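Local atomic coordinates of malonyl-CoA decarboxylase (Rhodopseudomonas palustris, PDB entry 4KSA), a protein that probably catalyses the decarboxylation of malonyl-CoA to acetyl-CoA and carbon dioxide. Residues R215-F220 with K286-E291; E233-K238 with T262-S267; R389-N394 with N413-L418. All coordinates share one frame; numbering follows the deposited sequence.

Interaction 1: R215-F220 with K286-E291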
loop_
_atom_site.group_PDB
_atom_site.type_symbol
_atom_site.label_atom_id
_atom_site.label_comp_id
_atom_site.label_asym_id
_atom_site.label_seq_id
_atom_site.Cartn_x
_atom_site.Cartn_y
_atom_site.Cartn_z
ATOM N N ARG A 215 -24.948 -3.192 2.490
ATOM C CA ARG A 215 -23.501 -3.297 2.680
ATOM C C ARG A 215 -23.109 -4.721 3.006
ATOM O O ARG A 215 -23.608 -5.274 3.976
ATOM C CB ARG A 215 -23.041 -2.440 3.858
ATOM C CG ARG A 215 -23.214 -0.972 3.680
ATOM C CD ARG A 215 -21.875 -0.278 3.595
ATOM N NE ARG A 215 -22.016 1.162 3.786
ATOM C CZ ARG A 215 -22.874 1.924 3.110
ATOM N NH1 ARG A 215 -23.670 1.383 2.193
ATOM N NH2 ARG A 215 -22.945 3.229 3.359
ATOM N N CYS A 216 -22.222 -5.325 2.224
ATOM C CA CYS A 216 -21.776 -6.680 2.553
ATOM C C CYS A 216 -20.284 -6.690 2.785
ATOM O O CYS A 216 -19.535 -5.915 2.189
ATOM C CB CYS A 216 -22.143 -7.676 1.467
ATOM S SG CYS A 216 -22.076 -6.966 -0.136
ATOM N N TYR A 217 -19.862 -7.567 3.677
ATOM C CA TYR A 217 -18.470 -7.673 4.034
ATOM C C TYR A 217 -17.917 -9.058 3.747
ATOM O O TYR A 217 -18.664 -10.016 3.485
ATOM C CB TYR A 217 -18.325 -7.328 5.504
ATOM C CG TYR A 217 -18.809 -5.929 5.789
ATOM C CD1 TYR A 217 -17.958 -4.835 5.632
ATOM C CD2 TYR A 217 -20.144 -5.680 6.124
ATOM C CE1 TYR A 217 -18.419 -3.533 5.792
ATOM C CE2 TYR A 217 -20.614 -4.370 6.283
ATOM C CZ TYR A 217 -19.744 -3.303 6.111
ATOM O OH TYR A 217 -20.187 -2.003 6.222
ATOM N N GLY A 218 -16.592 -9.153 3.770
ATOM C CA GLY A 218 -15.953 -10.420 3.520
ATOM C C GLY A 218 -14.787 -10.613 4.453
ATOM O O GLY A 218 -14.172 -9.642 4.895
ATOM N N PHE A 219 -14.505 -11.870 4.781
ATOM C CA PHE A 219 -13.365 -12.200 5.626
ATOM C C PHE A 219 -12.357 -12.922 4.746
ATOM O O PHE A 219 -12.681 -13.906 4.078
ATOM C CB PHE A 219 -13.797 -13.062 6.801
ATOM C CG PHE A 219 -14.394 -12.267 7.920
ATOM C CD1 PHE A 219 -13.577 -11.569 8.799
ATOM C CD2 PHE A 219 -15.778 -12.161 8.054
ATOM C CE1 PHE A 219 -14.129 -10.770 9.799
ATOM C CE2 PHE A 219 -16.335 -11.365 9.046
ATOM C CZ PHE A 219 -15.511 -10.667 9.920
ATOM N N PHE A 220 -11.140 -12.399 4.720
ATOM C CA PHE A 220 -10.100 -12.957 3.887
ATOM C C PHE A 220 -8.952 -13.433 4.734
ATOM O O PHE A 220 -8.660 -12.859 5.778
ATOM C CB PHE A 220 -9.587 -11.897 2.905
ATOM C CG PHE A 220 -10.609 -11.455 1.895
ATOM C CD1 PHE A 220 -10.632 -12.008 0.621
ATOM C CD2 PHE A 220 -11.595 -10.535 2.236
ATOM C CE1 PHE A 220 -11.630 -11.666 -0.312
ATOM C CE2 PHE A 220 -12.611 -10.183 1.307
ATOM C CZ PHE A 220 -12.620 -10.758 0.029
ATOM N N LYS A 286 -18.325 -9.046 15.815
ATOM C CA LYS A 286 -17.798 -7.935 16.584
ATOM C C LYS A 286 -17.084 -6.995 15.608
ATOM O O LYS A 286 -17.362 -5.793 15.545
ATOM C CB LYS A 286 -16.807 -8.458 17.612
ATOM C CG LYS A 286 -16.837 -7.749 18.927
ATOM C CD LYS A 286 -16.159 -6.411 18.873
ATOM C CE LYS A 286 -15.900 -5.945 20.289
ATOM N NZ LYS A 286 -15.207 -7.011 21.072
ATOM N N GLN A 287 -16.177 -7.558 14.822
ATOM C CA GLN A 287 -15.437 -6.767 13.866
ATOM C C GLN A 287 -16.328 -6.067 12.847
ATOM O O GLN A 287 -16.127 -4.894 12.551
ATOM C CB GLN A 287 -14.419 -7.650 13.170
ATOM C CG GLN A 287 -13.534 -8.388 14.147
ATOM C CD GLN A 287 -12.505 -9.230 13.443
ATOM O OE1 GLN A 287 -11.620 -8.707 12.763
ATOM N NE2 GLN A 287 -12.622 -10.543 13.585
ATOM N N VAL A 288 -17.312 -6.777 12.308
ATOM C CA VAL A 288 -18.210 -6.176 11.330
ATOM C C VAL A 288 -19.003 -5.035 11.954
ATOM O O VAL A 288 -19.315 -4.054 11.281
ATOM C CB VAL A 288 -19.199 -7.211 10.749
ATOM C CG1 VAL A 288 -20.157 -6.545 9.765
ATOM C CG2 VAL A 288 -18.427 -8.326 10.063
ATOM N N VAL A 289 -19.328 -5.147 13.239
ATOM C CA VAL A 289 -20.095 -4.086 13.893
ATOM C C VAL A 289 -19.221 -2.868 14.135
ATOM O O VAL A 289 -19.617 -1.745 13.812
ATOM C CB VAL A 289 -20.719 -4.545 15.246
ATOM C CG1 VAL A 289 -21.073 -3.331 16.085
ATOM C CG2 VAL A 289 -21.987 -5.355 14.992
ATOM N N GLU A 290 -18.035 -3.093 14.699
ATOM C CA GLU A 290 -17.109 -1.999 14.971
ATOM C C GLU A 290 -16.805 -1.281 13.662
ATOM O O GLU A 290 -16.583 -0.070 13.654
ATOM C CB GLU A 290 -15.824 -2.526 15.623
ATOM C CG GLU A 290 -16.113 -3.251 16.940
ATOM C CD GLU A 290 -14.870 -3.688 17.727
ATOM O OE1 GLU A 290 -14.040 -4.459 17.188
ATOM O OE2 GLU A 290 -14.737 -3.264 18.901
ATOM N N GLU A 291 -16.824 -2.011 12.549
ATOM C CA GLU A 291 -16.557 -1.390 11.258
ATOM C C GLU A 291 -17.691 -0.461 10.843
ATOM O O GLU A 291 -17.460 0.706 10.541
ATOM C CB GLU A 291 -16.336 -2.448 10.175
ATOM C CG GLU A 291 -16.511 -1.919 8.741
ATOM C CD GLU A 291 -15.511 -0.822 8.352
ATOM O OE1 GLU A 291 -15.761 -0.128 7.334
ATOM O OE2 GLU A 291 -14.476 -0.665 9.049
#
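Val288 of helix 284-295 carries this contact by splitting its two methyls between two aromatic rings of strand 214-220. CG1 lies 3.7 Å from CD2 of Tyr217, and CG2 lies the same 3.7 Å from CZ of Phe219. The torsion explains the division: CG1 is anti to the backbone N (chi1 178°), which sets CG2 beside that nitrogen, and each branch finds its own ring. Both methyls come in at a slant to the rings. Two polar side chains, Gln287 just before Val288 and Glu291 one turn after it, also touch the rings. The Gln287 amide nitrogen NE2 stands 4.1 Å from CE1 of Phe219, although its hydrogen bond goes back to the carbonyl oxygen of Phe283, just before the helix begins. On the next turn, CG of Glu291 comes within 3.9 Å of CE1 of Tyr217, so this side chain touches the ring with its aliphatic part while its carboxylate makes a salt bridge to Arg294.

Further out, the strand places the two rings. Tyr217 and Phe219 are two residues apart, and Leu175 of the edge strand 174-178 packs on both. Cys216, lying between Arg215 and Tyr217, points away from the helix and touches Arg208 and Leu209 of helix 202-209, which thus packs on the other face of the sheet. The helix is the connection of a beta-alpha-beta crossover from strand 262-270 to its parallel neighbour 301-304, and here it lies over a more distant part of the same sheet. The local axes pass 10.3 Å apart with their directions 134° apart. No hydrogen bond joins the two segments: helix and sheet meet here through dispersion and the exclusion of water, the polar groups of Gln287 NE2 and Glu291 finding their partners outside the contact.

Interaction 2: E233-K238 with T262-S267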
loop_
_atom_site.group_PDB
_atom_site.type_symbol
_atom_site.label_atom_id
_atom_site.label_comp_id
_atom_site.label_asym_id
_atom_site.label_seq_id
_atom_site.Cartn_x
_atom_site.Cartn_y
_atom_site.Cartn_z
ATOM N N GLU A 233 -23.877 -10.169 4.717
ATOM C CA GLU A 233 -24.751 -9.179 4.085
ATOM C C GLU A 233 -25.541 -8.374 5.124
ATOM O O GLU A 233 -26.124 -8.929 6.051
ATOM C CB GLU A 233 -25.692 -9.872 3.111
ATOM C CG GLU A 233 -24.941 -10.586 2.020
ATOM C CD GLU A 233 -25.850 -11.189 0.991
ATOM O OE1 GLU A 233 -26.557 -10.409 0.322
ATOM O OE2 GLU A 233 -25.861 -12.434 0.853
ATOM N N VAL A 234 -25.547 -7.057 4.964
ATOM C CA VAL A 234 -26.228 -6.172 5.907
ATOM C C VAL A 234 -27.183 -5.190 5.231
ATOM O O VAL A 234 -27.007 -4.832 4.068
ATOM C CB VAL A 234 -25.201 -5.350 6.721
ATOM C CG1 VAL A 234 -25.912 -4.465 7.708
ATOM C CG2 VAL A 234 -24.250 -6.279 7.446
ATOM N N ALA A 235 -28.203 -4.766 5.976
ATOM C CA ALA A 235 -29.184 -3.791 5.489
ATOM C C ALA A 235 -29.239 -2.609 6.460
ATOM O O ALA A 235 -29.354 -2.803 7.668
ATOM C CB ALA A 235 -30.558 -4.440 5.375
ATOM N N LEU A 236 -29.121 -1.393 5.927
ATOM C CA LEU A 236 -29.192 -0.184 6.748
ATOM C C LEU A 236 -30.655 0.223 6.903
ATOM O O LEU A 236 -31.359 0.437 5.908
ATOM C CB LEU A 236 -28.406 0.953 6.101
ATOM C CG LEU A 236 -26.878 0.917 6.196
ATOM C CD1 LEU A 236 -26.443 -0.143 7.204
ATOM C CD2 LEU A 236 -26.294 0.661 4.805
ATOM N N THR A 237 -31.113 0.330 8.149
ATOM C CA THR A 237 -32.513 0.669 8.397
ATOM C C THR A 237 -32.780 1.542 9.628
ATOM O O THR A 237 -31.859 1.967 10.338
ATOM C CB THR A 237 -33.358 -0.602 8.570
ATOM O OG1 THR A 237 -33.026 -1.217 9.823
ATOM C CG2 THR A 237 -33.091 -1.588 7.429
ATOM N N LYS A 238 -34.067 1.786 9.878
ATOM C CA LYS A 238 -34.508 2.598 11.014
ATOM C C LYS A 238 -35.349 1.797 12.023
ATOM O O LYS A 238 -36.057 2.375 12.849
ATOM C CB LYS A 238 -35.301 3.810 10.501
ATOM C CG LYS A 238 -34.428 4.938 9.956
ATOM C CD LYS A 238 -35.238 6.014 9.227
ATOM C CE LYS A 238 -35.654 5.551 7.836
ATOM N NZ LYS A 238 -36.192 6.664 7.002
ATOM N N THR A 262 -30.279 1.629 12.336
ATOM C CA THR A 262 -30.109 0.200 12.580
ATOM C C THR A 262 -29.322 -0.515 11.487
ATOM O O THR A 262 -29.469 -0.238 10.287
ATOM C CB THR A 262 -31.470 -0.522 12.687
ATOM O OG1 THR A 262 -32.411 0.331 13.341
ATOM C CG2 THR A 262 -31.336 -1.796 13.496
ATOM N N ALA A 263 -28.491 -1.446 11.929
ATOM C CA ALA A 263 -27.706 -2.263 11.027
ATOM C C ALA A 263 -28.278 -3.670 11.181
ATOM O O ALA A 263 -28.251 -4.237 12.279
ATOM C CB ALA A 263 -26.238 -2.234 11.437
ATOM N N VAL A 264 -28.820 -4.231 10.106
ATOM C CA VAL A 264 -29.363 -5.565 10.225
ATOM C C VAL A 264 -28.737 -6.680 9.348
ATOM O O VAL A 264 -28.857 -6.717 8.115
ATOM C CB VAL A 264 -30.891 -5.534 10.060
ATOM C CG1 VAL A 264 -31.270 -4.743 8.843
ATOM C CG2 VAL A 264 -31.427 -6.952 9.970
ATOM N N PHE A 265 -28.048 -7.589 10.027
ATOM C CA PHE A 265 -27.408 -8.722 9.393
ATOM C C PHE A 265 -28.533 -9.616 8.938
ATOM O O PHE A 265 -29.379 -9.993 9.739
ATOM C CB PHE A 265 -26.548 -9.438 10.423
ATOM C CG PHE A 265 -25.477 -8.576 10.981
ATOM C CD1 PHE A 265 -24.342 -8.298 10.234
ATOM C CD2 PHE A 265 -25.645 -7.947 12.204
ATOM C CE1 PHE A 265 -23.398 -7.402 10.687
ATOM C CE2 PHE A 265 -24.699 -7.041 12.669
ATOM C CZ PHE A 265 -23.576 -6.767 11.908
ATOM N N TYR A 266 -28.569 -9.957 7.663
ATOM C CA TYR A 266 -29.654 -10.803 7.221
ATOM C C TYR A 266 -29.167 -11.982 6.413
ATOM O O TYR A 266 -29.963 -12.768 5.894
ATOM C CB TYR A 266 -30.687 -9.971 6.448
ATOM C CG TYR A 266 -30.223 -9.437 5.131
ATOM C CD1 TYR A 266 -30.349 -10.203 3.969
ATOM C CD2 TYR A 266 -29.663 -8.160 5.033
ATOM C CE1 TYR A 266 -29.931 -9.708 2.731
ATOM C CE2 TYR A 266 -29.236 -7.655 3.795
ATOM C CZ TYR A 266 -29.378 -8.437 2.651
ATOM O OH TYR A 266 -28.972 -7.950 1.437
ATOM N N SER A 267 -27.844 -12.100 6.326
ATOM C CA SER A 267 -27.197 -13.197 5.602
ATOM C C SER A 267 -25.752 -13.365 6.020
ATOM O O SER A 267 -24.974 -12.424 5.936
ATOM C CB SER A 267 -27.228 -12.954 4.101
ATOM O OG SER A 267 -26.681 -14.069 3.424
#
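Glu233 and Ser267 form a hydrogen-bonded pair at one end of an antiparallel strand pair in the central sheet of the C-terminal domain, whose family belongs to the acetyltransferase clan. A beta bulge follows at once, since Val234 pairs with Phe265 and Tyr266 is the extra residue.

The Glu233 side chain can be followed outward. Its CB sits over one face of the Tyr266 ring in a CH-pi contact, 4.3 Å from the centroid, and also touches CB of Ser267. CG goes on past that same Ser267 CB at 3.9 Å. At the tip the carboxylate divides its work: OE2 accepts from the Ser267 hydroxyl, OG to OE2 3.2 Å, with the donor above the carboxylate plane, while OE1 makes a salt bridge to Arg208. OE1 is also 3.6 Å from the Tyr266 OH, whose hydrogen bond goes to His197. An alanine here would probably cost Arg208 this salt-bridge partner and leave the Ser267 hydroxyl without the acceptor described here.

Tyr266 reaches back across the neighbouring strand because its CG stands between the backbone N and the carbonyl carbon (chi1 68°), and CE2 comes to 3.8 Å from CB of Ala235. Beyond the bulge, Ala235 with Val264 and Thr237 with Thr262 each exchange two backbone hydrogen bonds. Val234 and Phe265 lie side by side on the opposite face from Glu233, CG2 against CD1 and CE1 of the ring, and there helix 284-295 covers them with Ile292, Val288 and Val289. Thr237, on the Glu233 face, uses its two branches differently: OG1 is hydrogen-bonded to the carbonyl oxygen of Asp239, and CG2 rests 3.9 Å from CG1 of Val264.

Interaction 3: R389-N394 with N413-L418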
loop_
_atom_site.group_PDB
_atom_site.type_symbol
_atom_site.label_atom_id
_atom_site.label_comp_id
_atom_site.label_asym_id
_atom_site.label_seq_id
_atom_site.Cartn_x
_atom_site.Cartn_y
_atom_site.Cartn_z
ATOM N N ARG A 389 -27.163 -11.850 21.944
ATOM C CA ARG A 389 -28.274 -12.134 22.855
ATOM C C ARG A 389 -29.495 -12.500 22.020
ATOM O O ARG A 389 -29.770 -11.844 21.016
ATOM C CB ARG A 389 -28.594 -10.872 23.679
ATOM C CG ARG A 389 -29.938 -10.887 24.433
ATOM C CD ARG A 389 -30.145 -9.616 25.276
ATOM N NE ARG A 389 -30.963 -8.609 24.597
ATOM C CZ ARG A 389 -30.873 -7.293 24.811
ATOM N NH1 ARG A 389 -31.658 -6.446 24.151
ATOM N NH2 ARG A 389 -29.984 -6.817 25.675
ATOM N N LEU A 390 -30.213 -13.554 22.409
ATOM C CA LEU A 390 -31.429 -13.935 21.686
ATOM C C LEU A 390 -32.476 -12.888 22.097
ATOM O O LEU A 390 -32.961 -12.905 23.219
ATOM C CB LEU A 390 -31.864 -15.333 22.099
ATOM C CG LEU A 390 -33.199 -15.779 21.505
ATOM C CD1 LEU A 390 -33.192 -15.613 19.988
ATOM C CD2 LEU A 390 -33.453 -17.229 21.901
ATOM N N ASP A 391 -32.819 -11.990 21.179
ATOM C CA ASP A 391 -33.716 -10.886 21.485
ATOM C C ASP A 391 -35.211 -10.976 21.139
ATOM O O ASP A 391 -36.037 -10.428 21.865
ATOM C CB ASP A 391 -33.133 -9.610 20.871
ATOM C CG ASP A 391 -33.487 -8.362 21.655
ATOM O OD1 ASP A 391 -33.180 -8.315 22.866
ATOM O OD2 ASP A 391 -34.059 -7.422 21.052
ATOM N N ARG A 392 -35.577 -11.635 20.049
ATOM C CA ARG A 392 -36.986 -11.736 19.707
ATOM C C ARG A 392 -37.289 -12.856 18.734
ATOM O O ARG A 392 -36.498 -13.137 17.852
ATOM C CB ARG A 392 -37.493 -10.410 19.134
ATOM C CG ARG A 392 -38.462 -10.571 17.963
ATOM C CD ARG A 392 -39.476 -9.453 17.908
ATOM N NE ARG A 392 -38.856 -8.144 18.037
ATOM C CZ ARG A 392 -38.454 -7.386 17.020
ATOM N NH1 ARG A 392 -37.892 -6.202 17.261
ATOM N NH2 ARG A 392 -38.625 -7.801 15.768
ATOM N N LEU A 393 -38.450 -13.482 18.896
ATOM C CA LEU A 393 -38.875 -14.572 18.025
ATOM C C LEU A 393 -39.892 -14.006 17.046
ATOM O O LEU A 393 -40.896 -13.446 17.455
ATOM C CB LEU A 393 -39.491 -15.693 18.862
ATOM C CG LEU A 393 -38.654 -16.148 20.061
ATOM C CD1 LEU A 393 -39.317 -17.333 20.737
ATOM C CD2 LEU A 393 -37.267 -16.535 19.597
ATOM N N ASN A 394 -39.641 -14.147 15.753
ATOM C CA ASN A 394 -40.543 -13.588 14.761
ATOM C C ASN A 394 -41.438 -14.599 14.082
ATOM O O ASN A 394 -41.098 -15.116 13.020
ATOM C CB ASN A 394 -39.748 -12.838 13.694
ATOM C CG ASN A 394 -38.925 -11.716 14.270
ATOM O OD1 ASN A 394 -39.460 -10.783 14.863
ATOM N ND2 ASN A 394 -37.610 -11.802 14.107
ATOM N N ASN A 413 -34.312 -12.476 15.809
ATOM C CA ASN A 413 -33.362 -11.389 15.765
ATOM C C ASN A 413 -32.436 -11.678 16.919
ATOM O O ASN A 413 -32.890 -12.033 18.008
ATOM C CB ASN A 413 -34.013 -10.025 16.022
ATOM C CG ASN A 413 -35.223 -9.757 15.150
ATOM O OD1 ASN A 413 -36.358 -9.886 15.598
ATOM N ND2 ASN A 413 -34.992 -9.367 13.911
ATOM N N TYR A 414 -31.136 -11.581 16.678
ATOM C CA TYR A 414 -30.179 -11.763 17.756
ATOM C C TYR A 414 -29.747 -10.313 17.933
ATOM O O TYR A 414 -29.728 -9.550 16.969
ATOM C CB TYR A 414 -29.026 -12.678 17.334
ATOM C CG TYR A 414 -29.410 -14.146 17.237
ATOM C CD1 TYR A 414 -29.311 -14.991 18.343
ATOM C CD2 TYR A 414 -29.865 -14.693 16.027
ATOM C CE1 TYR A 414 -29.647 -16.356 18.257
ATOM C CE2 TYR A 414 -30.212 -16.054 15.927
ATOM C CZ TYR A 414 -30.097 -16.875 17.045
ATOM O OH TYR A 414 -30.429 -18.207 16.944
ATOM N N LEU A 415 -29.453 -9.914 19.161
ATOM C CA LEU A 415 -29.091 -8.532 19.425
ATOM C C LEU A 415 -27.617 -8.417 19.771
ATOM O O LEU A 415 -27.135 -9.028 20.734
ATOM C CB LEU A 415 -29.978 -7.991 20.562
ATOM C CG LEU A 415 -30.044 -6.504 20.935
ATOM C CD1 LEU A 415 -28.784 -6.105 21.688
ATOM C CD2 LEU A 415 -30.253 -5.666 19.685
ATOM N N TYR A 416 -26.899 -7.650 18.955
ATOM C CA TYR A 416 -25.475 -7.446 19.183
ATOM C C TYR A 416 -25.289 -6.094 19.831
ATOM O O TYR A 416 -25.633 -5.057 19.257
ATOM C CB TYR A 416 -24.675 -7.505 17.871
ATOM C CG TYR A 416 -24.407 -8.905 17.359
ATOM C CD1 TYR A 416 -25.246 -9.497 16.415
ATOM C CD2 TYR A 416 -23.322 -9.653 17.834
ATOM C CE1 TYR A 416 -25.016 -10.804 15.955
ATOM C CE2 TYR A 416 -23.085 -10.965 17.380
ATOM C CZ TYR A 416 -23.943 -11.527 16.444
ATOM O OH TYR A 416 -23.761 -12.812 16.015
ATOM N N ALA A 417 -24.768 -6.121 21.049
ATOM C CA ALA A 417 -24.518 -4.906 21.805
ATOM C C ALA A 417 -23.025 -4.846 22.018
ATOM O O ALA A 417 -22.466 -5.614 22.808
ATOM C CB ALA A 417 -25.233 -4.956 23.141
ATOM N N LEU A 418 -22.391 -3.929 21.298
ATOM C CA LEU A 418 -20.952 -3.744 21.346
ATOM C C LEU A 418 -20.428 -3.371 22.732
ATOM O O LEU A 418 -19.471 -2.608 22.853
ATOM C CB LEU A 418 -20.569 -2.683 20.314
ATOM C CG LEU A 418 -19.099 -2.393 20.036
ATOM C CD1 LEU A 418 -18.304 -3.682 19.931
ATOM C CD2 LEU A 418 -19.016 -1.585 18.746
#
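Arg389 and Leu415 face each other as a hydrogen-bonded pair of antiparallel strands and exchange two backbone bonds, the straighter being Leu415 N to Arg389 O at 2.7 Å. Further along, the ladder is broken by a classic beta bulge: Asp391 and Arg392 both face Asn413. The carbonyl oxygen of Asn413 takes N-H groups from both, that of Arg392 being weak, and Asn413 N returns a bond to Arg392 O.

Among the charged groups, Arg389 grips Asp391 from its own strand. NE and NH1 approach side-on and both bind the single oxygen OD1, with NH1 at 2.7 Å in a salt bridge. This pair lies alongside Leu415, whose CD1 is 3.8 Å above one face of the guanidinium, offset toward its rim, while CB of Asp391 is 3.6 Å from CB of Leu415.

Two amides and a guanidinium make the polar end. Asn394 ND2 gives a 2.7 Å hydrogen bond to Asn413 OD1, arriving 56° above the carbonyl plane, and Asn394 OD1 accepts from Arg392 NH2 on an in-plane lone pair. The Asn413 amide is held at its other end as well, with ND2 bonded to the carbonyl oxygens of Pro241 and Thr304.

The apolar contact is on the opposite face, where Leu390 CD1 meets CE1 of Tyr414 at 4.0 Å. There Leu390 packs on Phe365 and Leu366 of helix 347-367, and the Tyr414 ring stacks with His383 of helix 378-385. Strand 389-394 is an outermost strand of the sheet within this chain, with strand 411-416 joining it to strand 301-304.

In the fold
All three contacts belong to one mixed sheet of the C-terminal domain. Interactions 1 and 2 are buried and directly joined: Arg215 O and Val234 N are 2.8 Å apart, probably hydrogen-bonded, and Phe265 packs on Val288 and Val289, so helix 284-295 serves both. Interaction 3, partly buried, lies across strand 301-304 at the far side of the sheet and touches interaction 1 through Leu418, which packs on Lys286, Val289 and Glu290. The chemistry follows the place: helix on sheet is purely side-chain packing, the inner strand pair combines a backbone ladder with a buried carboxylate paired outside it with Arg208, and the outer pair adds amide bonds and a salt bridge within one strand at a more exposed edge.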